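Local coordinates for reducing-end xylose-releasing exo-oligoxylanase Rex8A (Paenibacillus barcinonensis, PDB 6SUD), which hydrolyses short xylooligosaccharides, linear or branched, by releasing xylose from their reducing ends during xylan breakdown, at residues A[131-142]-A[199-210]. The protein carries 1 engineered substitution. Numbering follows the deposited sequence.
Sequences EFFAMALFFASN and LPHFYELFAQYA
Segment 131-142 of helix 127-144 runs in broadly the same direction as helix 200-209, the two crossing at 53° with axes 10.5 Å apart and coming closest in backbone where Met135 faces Phe202. Met135 is the central knob, lodged among Phe202, Leu205, Phe206 and Tyr209. With CG anti to the backbone N (chi1 -170°), its chain lies over the face of Phe202: Met135 CG stands 3.6 Å from the ring centroid, almost on the ring normal. Met135 SD follows above the same face, a Met-aromatic contact, and the chain, bent at chi2 and chi3, brings Met135 CE against Leu205 CB at 3.7 Å. The far edge of Phe202 points into the face of Phe132, a T-shaped pair with centroids 5.1 Å apart. Phe206 enters between Glu131, Ala134, Met135 and Phe138, its CZ edge toward the carbonyl oxygen of Glu131. Farther along, Tyr209 CB sits over the centre of the Phe138 ring, and Asn142 ND2, hydrogen-bonded to Tyr380 O, lies above the Tyr209 ring near its rim. At the other end, Tyr203 OH donates to the syn lone pair of Glu131 OE1 (2.8 Å), carboxylate and ring nearly coplanar. The same hydroxyl accepts from Leu199 N, at the N-cap, at 3.0 Å, so two bonds fix it. This buried packing joins two helices of the (alpha/alpha)6 barrel of glycosyl hydrolase family 8, with the Phe132 side chain about 7 Å from that of Glu70, the inferred proton donor. Helix 69-81 packs on Phe132, Met135 and Phe139, helix 153-170 on Phe138 and Phe206, helix 215-232 on Tyr203, and helix 268-280 on Leu199.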
loop_
_atom_site.group_PDB
_atom_site.type_symbol
_atom_site.label_atom_id
_atom_site.label_comp_id
_atom_site.label_asym_id
_atom_site.label_seq_id
_atom_site.Cartn_x
_atom_site.Cartn_y
_atom_site.Cartn_z
ATOM N N GLU A 131 -4.127 -6.265 5.301
ATOM C CA GLU A 131 -5.042 -5.098 5.187
ATOM C C GLU A 131 -5.318 -4.759 3.714
ATOM O O GLU A 131 -6.442 -4.372 3.408
ATOM C CB GLU A 131 -4.502 -3.913 5.977
ATOM C CG GLU A 131 -3.189 -3.392 5.464
ATOM C CD GLU A 131 -2.639 -2.306 6.353
ATOM O OE1 GLU A 131 -3.418 -1.767 7.162
ATOM O OE2 GLU A 131 -1.430 -2.040 6.261
ATOM N N PHE A 132 -4.367 -4.948 2.797
ATOM C CA PHE A 132 -4.658 -4.749 1.351
ATOM C C PHE A 132 -5.525 -5.884 0.814
ATOM O O PHE A 132 -6.383 -5.598 -0.026
ATOM C CB PHE A 132 -3.401 -4.642 0.491
ATOM C CG PHE A 132 -2.948 -3.228 0.240
ATOM C CD1 PHE A 132 -2.231 -2.543 1.204
ATOM C CD2 PHE A 132 -3.168 -2.605 -0.983
ATOM C CE1 PHE A 132 -1.795 -1.245 0.979
ATOM C CE2 PHE A 132 -2.716 -1.313 -1.214
ATOM C CZ PHE A 132 -2.021 -0.637 -0.230
ATOM N N PHE A 133 -5.269 -7.132 1.210
ATOM C CA PHE A 133 -6.101 -8.273 0.754
ATOM C C PHE A 133 -7.552 -7.942 1.100
ATOM O O PHE A 133 -8.433 -7.977 0.227
ATOM C CB PHE A 133 -5.690 -9.591 1.412
ATOM C CG PHE A 133 -4.515 -10.339 0.827
ATOM C CD1 PHE A 133 -4.430 -10.619 -0.526
ATOM C CD2 PHE A 133 -3.542 -10.868 1.660
ATOM C CE1 PHE A 133 -3.373 -11.363 -1.023
ATOM C CE2 PHE A 133 -2.474 -11.610 1.157
ATOM C CZ PHE A 133 -2.406 -11.864 -0.190
ATOM N N ALA A 134 -7.789 -7.584 2.368
ATOM C CA ALA A 134 -9.135 -7.323 2.904
ATOM C C ALA A 134 -9.784 -6.181 2.109
ATOM O O ALA A 134 -10.934 -6.339 1.666
ATOM C CB ALA A 134 -9.040 -7.006 4.372
ATOM N N MET A 135 -9.075 -5.072 1.914
ATOM C CA MET A 135 -9.641 -3.906 1.192
ATOM C C MET A 135 -9.934 -4.289 -0.263
ATOM O O MET A 135 -11.015 -3.949 -0.764
ATOM C CB MET A 135 -8.704 -2.699 1.234
ATOM C CG MET A 135 -9.340 -1.418 0.715
ATOM S SD MET A 135 -10.516 -0.705 1.902
ATOM C CE MET A 135 -12.087 -1.362 1.351
ATOM N N ALA A 136 -9.015 -4.974 -0.929
ATOM C CA ALA A 136 -9.208 -5.377 -2.343
ATOM C C ALA A 136 -10.415 -6.326 -2.459
ATOM O O ALA A 136 -11.215 -6.170 -3.420
ATOM C CB ALA A 136 -7.947 -5.981 -2.888
ATOM N N LEU A 137 -10.562 -7.265 -1.524
ATOM C CA LEU A 137 -11.680 -8.252 -1.538
ATOM C C LEU A 137 -13.012 -7.533 -1.282
ATOM O O LEU A 137 -14.017 -7.849 -1.964
ATOM C CB LEU A 137 -11.427 -9.320 -0.481
ATOM C CG LEU A 137 -10.457 -10.423 -0.888
ATOM C CD1 LEU A 137 -9.929 -11.135 0.342
ATOM C CD2 LEU A 137 -11.123 -11.393 -1.846
ATOM N N PHE A 138 -13.032 -6.560 -0.380
ATOM C CA PHE A 138 -14.248 -5.733 -0.156
ATOM C C PHE A 138 -14.625 -5.014 -1.454
ATOM O O PHE A 138 -15.806 -5.002 -1.816
ATOM C CB PHE A 138 -14.082 -4.736 0.990
ATOM C CG PHE A 138 -14.234 -5.341 2.360
ATOM C CD1 PHE A 138 -15.308 -6.175 2.648
ATOM C CD2 PHE A 138 -13.332 -5.038 3.368
ATOM C CE1 PHE A 138 -15.445 -6.746 3.904
ATOM C CE2 PHE A 138 -13.481 -5.602 4.629
ATOM C CZ PHE A 138 -14.533 -6.456 4.890
ATOM N N PHE A 139 -13.650 -4.440 -2.160
ATOM C CA PHE A 139 -13.909 -3.712 -3.433
ATOM C C PHE A 139 -14.388 -4.706 -4.500
ATOM O O PHE A 139 -15.276 -4.357 -5.273
ATOM C CB PHE A 139 -12.682 -2.924 -3.910
ATOM C CG PHE A 139 -12.355 -1.682 -3.119
ATOM C CD1 PHE A 139 -13.294 -1.086 -2.283
ATOM C CD2 PHE A 139 -11.100 -1.101 -3.203
ATOM C CE1 PHE A 139 -12.981 0.057 -1.559
ATOM C CE2 PHE A 139 -10.792 0.042 -2.474
ATOM C CZ PHE A 139 -11.728 0.614 -1.652
ATOM N N ALA A 140 -13.804 -5.900 -4.557
ATOM C CA ALA A 140 -14.218 -6.967 -5.500
ATOM C C ALA A 140 -15.697 -7.292 -5.249
ATOM O O ALA A 140 -16.473 -7.351 -6.209
ATOM C CB ALA A 140 -13.337 -8.179 -5.349
ATOM N N SER A 141 -16.089 -7.458 -3.991
ATOM C CA SER A 141 -17.487 -7.808 -3.638
ATOM C C SER A 141 -18.425 -6.694 -4.106
ATOM O O SER A 141 -19.540 -6.995 -4.625
ATOM C CB SER A 141 -17.636 -8.027 -2.174
ATOM O OG SER A 141 -18.953 -8.470 -1.885
ATOM N N ASN A 142 -18.037 -5.449 -3.841
ATOM C CA ASN A 142 -18.903 -4.287 -4.156
ATOM C C ASN A 142 -18.929 -4.123 -5.679
ATOM O O ASN A 142 -20.003 -3.772 -6.175
ATOM C CB ASN A 142 -18.528 -3.034 -3.348
ATOM C CG ASN A 142 -18.603 -3.237 -1.850
ATOM O OD1 ASN A 142 -19.260 -4.164 -1.375
ATOM N ND2 ASN A 142 -17.902 -2.404 -1.089
ATOM N N LEU A 199 -3.070 2.781 7.313
ATOM C CA LEU A 199 -3.993 3.098 6.202
ATOM C C LEU A 199 -5.319 3.532 6.801
ATOM O O LEU A 199 -6.316 2.818 6.678
ATOM C CB LEU A 199 -4.181 1.865 5.319
ATOM C CG LEU A 199 -2.923 1.198 4.779
ATOM C CD1 LEU A 199 -3.317 -0.050 4.032
ATOM C CD2 LEU A 199 -2.130 2.110 3.864
ATOM N N PRO A 200 -5.375 4.710 7.450
ATOM C CA PRO A 200 -6.598 5.175 8.107
ATOM C C PRO A 200 -7.818 5.157 7.178
ATOM O O PRO A 200 -8.903 4.874 7.633
ATOM C CB PRO A 200 -6.230 6.594 8.581
ATOM C CG PRO A 200 -4.992 6.938 7.775
ATOM C CD PRO A 200 -4.256 5.628 7.670
ATOM N N HIS A 201 -7.604 5.489 5.911
ATOM C CA HIS A 201 -8.641 5.478 4.853
ATOM C C HIS A 201 -9.205 4.076 4.618
ATOM O O HIS A 201 -10.420 3.991 4.321
ATOM C CB HIS A 201 -8.106 6.108 3.567
ATOM C CG HIS A 201 -6.777 5.626 3.110
ATOM N ND1 HIS A 201 -5.661 5.641 3.920
ATOM C CD2 HIS A 201 -6.355 5.213 1.897
ATOM C CE1 HIS A 201 -4.621 5.206 3.228
ATOM N NE2 HIS A 201 -5.020 4.936 1.991
ATOM N N PHE A 202 -8.422 3.004 4.749
ATOM C CA PHE A 202 -8.995 1.633 4.625
ATOM C C PHE A 202 -9.778 1.316 5.904
ATOM O O PHE A 202 -10.798 0.629 5.824
ATOM C CB PHE A 202 -7.933 0.548 4.422
ATOM C CG PHE A 202 -7.235 0.544 3.084
ATOM C CD1 PHE A 202 -7.401 1.581 2.186
ATOM C CD2 PHE A 202 -6.413 -0.519 2.712
ATOM C CE1 PHE A 202 -6.741 1.566 0.971
ATOM C CE2 PHE A 202 -5.761 -0.529 1.489
ATOM C CZ PHE A 202 -5.922 0.515 0.630
ATOM N N TYR A 203 -9.319 1.808 7.056
ATOM C CA TYR A 203 -9.966 1.478 8.353
ATOM C C TYR A 203 -11.358 2.122 8.364
ATOM O O TYR A 203 -12.289 1.492 8.891
ATOM C CB TYR A 203 -9.095 1.825 9.563
ATOM C CG TYR A 203 -7.652 1.397 9.448
ATOM C CD1 TYR A 203 -7.275 0.321 8.663
ATOM C CD2 TYR A 203 -6.657 2.089 10.113
ATOM C CE1 TYR A 203 -5.945 -0.035 8.518
ATOM C CE2 TYR A 203 -5.331 1.724 10.012
ATOM C CZ TYR A 203 -4.967 0.668 9.195
ATOM O OH TYR A 203 -3.654 0.335 9.033
ATOM N N GLU A 204 -11.517 3.313 7.781
ATOM C CA GLU A 204 -12.851 3.952 7.611
ATOM C C GLU A 204 -13.803 2.998 6.890
ATOM O O GLU A 204 -14.978 2.921 7.295
ATOM C CB GLU A 204 -12.769 5.220 6.773
ATOM C CG GLU A 204 -12.077 6.351 7.481
ATOM C CD GLU A 204 -12.888 7.083 8.532
ATOM O OE1 GLU A 204 -14.009 6.625 8.862
ATOM O OE2 GLU A 204 -12.405 8.132 8.993
ATOM N N LEU A 205 -13.326 2.345 5.830
ATOM C CA LEU A 205 -14.137 1.403 5.014
ATOM C C LEU A 205 -14.319 0.073 5.752
ATOM O O LEU A 205 -15.399 -0.530 5.630
ATOM C CB LEU A 205 -13.465 1.257 3.649
ATOM C CG LEU A 205 -13.419 2.565 2.866
ATOM C CD1 LEU A 205 -12.794 2.380 1.495
ATOM C CD2 LEU A 205 -14.808 3.165 2.735
ATOM N N PHE A 206 -13.335 -0.356 6.541
ATOM C CA PHE A 206 -13.501 -1.562 7.394
ATOM C C PHE A 206 -14.609 -1.300 8.418
ATOM O O PHE A 206 -15.347 -2.249 8.740
ATOM C CB PHE A 206 -12.205 -1.937 8.098
ATOM C CG PHE A 206 -11.072 -2.343 7.194
ATOM C CD1 PHE A 206 -11.265 -2.587 5.840
ATOM C CD2 PHE A 206 -9.798 -2.477 7.722
ATOM C CE1 PHE A 206 -10.196 -2.964 5.038
ATOM C CE2 PHE A 206 -8.738 -2.871 6.927
ATOM C CZ PHE A 206 -8.944 -3.119 5.587
ATOM N N ALA A 207 -14.752 -0.055 8.874
ATOM C CA ALA A 207 -15.794 0.330 9.855
ATOM C C ALA A 207 -17.180 0.227 9.207
ATOM O O ALA A 207 -18.161 0.185 9.961
ATOM C CB ALA A 207 -15.548 1.703 10.431
ATOM N N GLN A 208 -17.257 0.214 7.872
ATOM C CA GLN A 208 -18.520 0.029 7.109
ATOM C C GLN A 208 -18.735 -1.448 6.775
ATOM O O GLN A 208 -19.910 -1.870 6.746
ATOM C CB GLN A 208 -18.493 0.809 5.795
ATOM C CG GLN A 208 -18.219 2.290 5.955
ATOM C CD GLN A 208 -19.474 3.049 6.289
ATOM O OE1 GLN A 208 -20.101 3.638 5.413
ATOM N NE2 GLN A 208 -19.857 3.026 7.556
ATOM N N TYR A 209 -17.667 -2.180 6.432
ATOM C CA TYR A 209 -17.783 -3.474 5.703
ATOM C C TYR A 209 -17.395 -4.691 6.549
ATOM O O TYR A 209 -17.803 -5.803 6.166
ATOM C CB TYR A 209 -16.943 -3.464 4.424
ATOM C CG TYR A 209 -17.219 -2.300 3.504
ATOM C CD1 TYR A 209 -18.503 -1.804 3.330
ATOM C CD2 TYR A 209 -16.195 -1.702 2.790
ATOM C CE1 TYR A 209 -18.759 -0.729 2.494
ATOM C CE2 TYR A 209 -16.435 -0.634 1.943
ATOM C CZ TYR A 209 -17.720 -0.146 1.797
ATOM O OH TYR A 209 -17.945 0.909 0.958
ATOM N N ALA A 210 -16.675 -4.523 7.656
ATOM C CA ALA A 210 -16.169 -5.660 8.462
ATOM C C ALA A 210 -17.322 -6.260 9.271
ATOM O O ALA A 210 -18.431 -5.705 9.227
ATOM C CB ALA A 210 -15.036 -5.225 9.359
#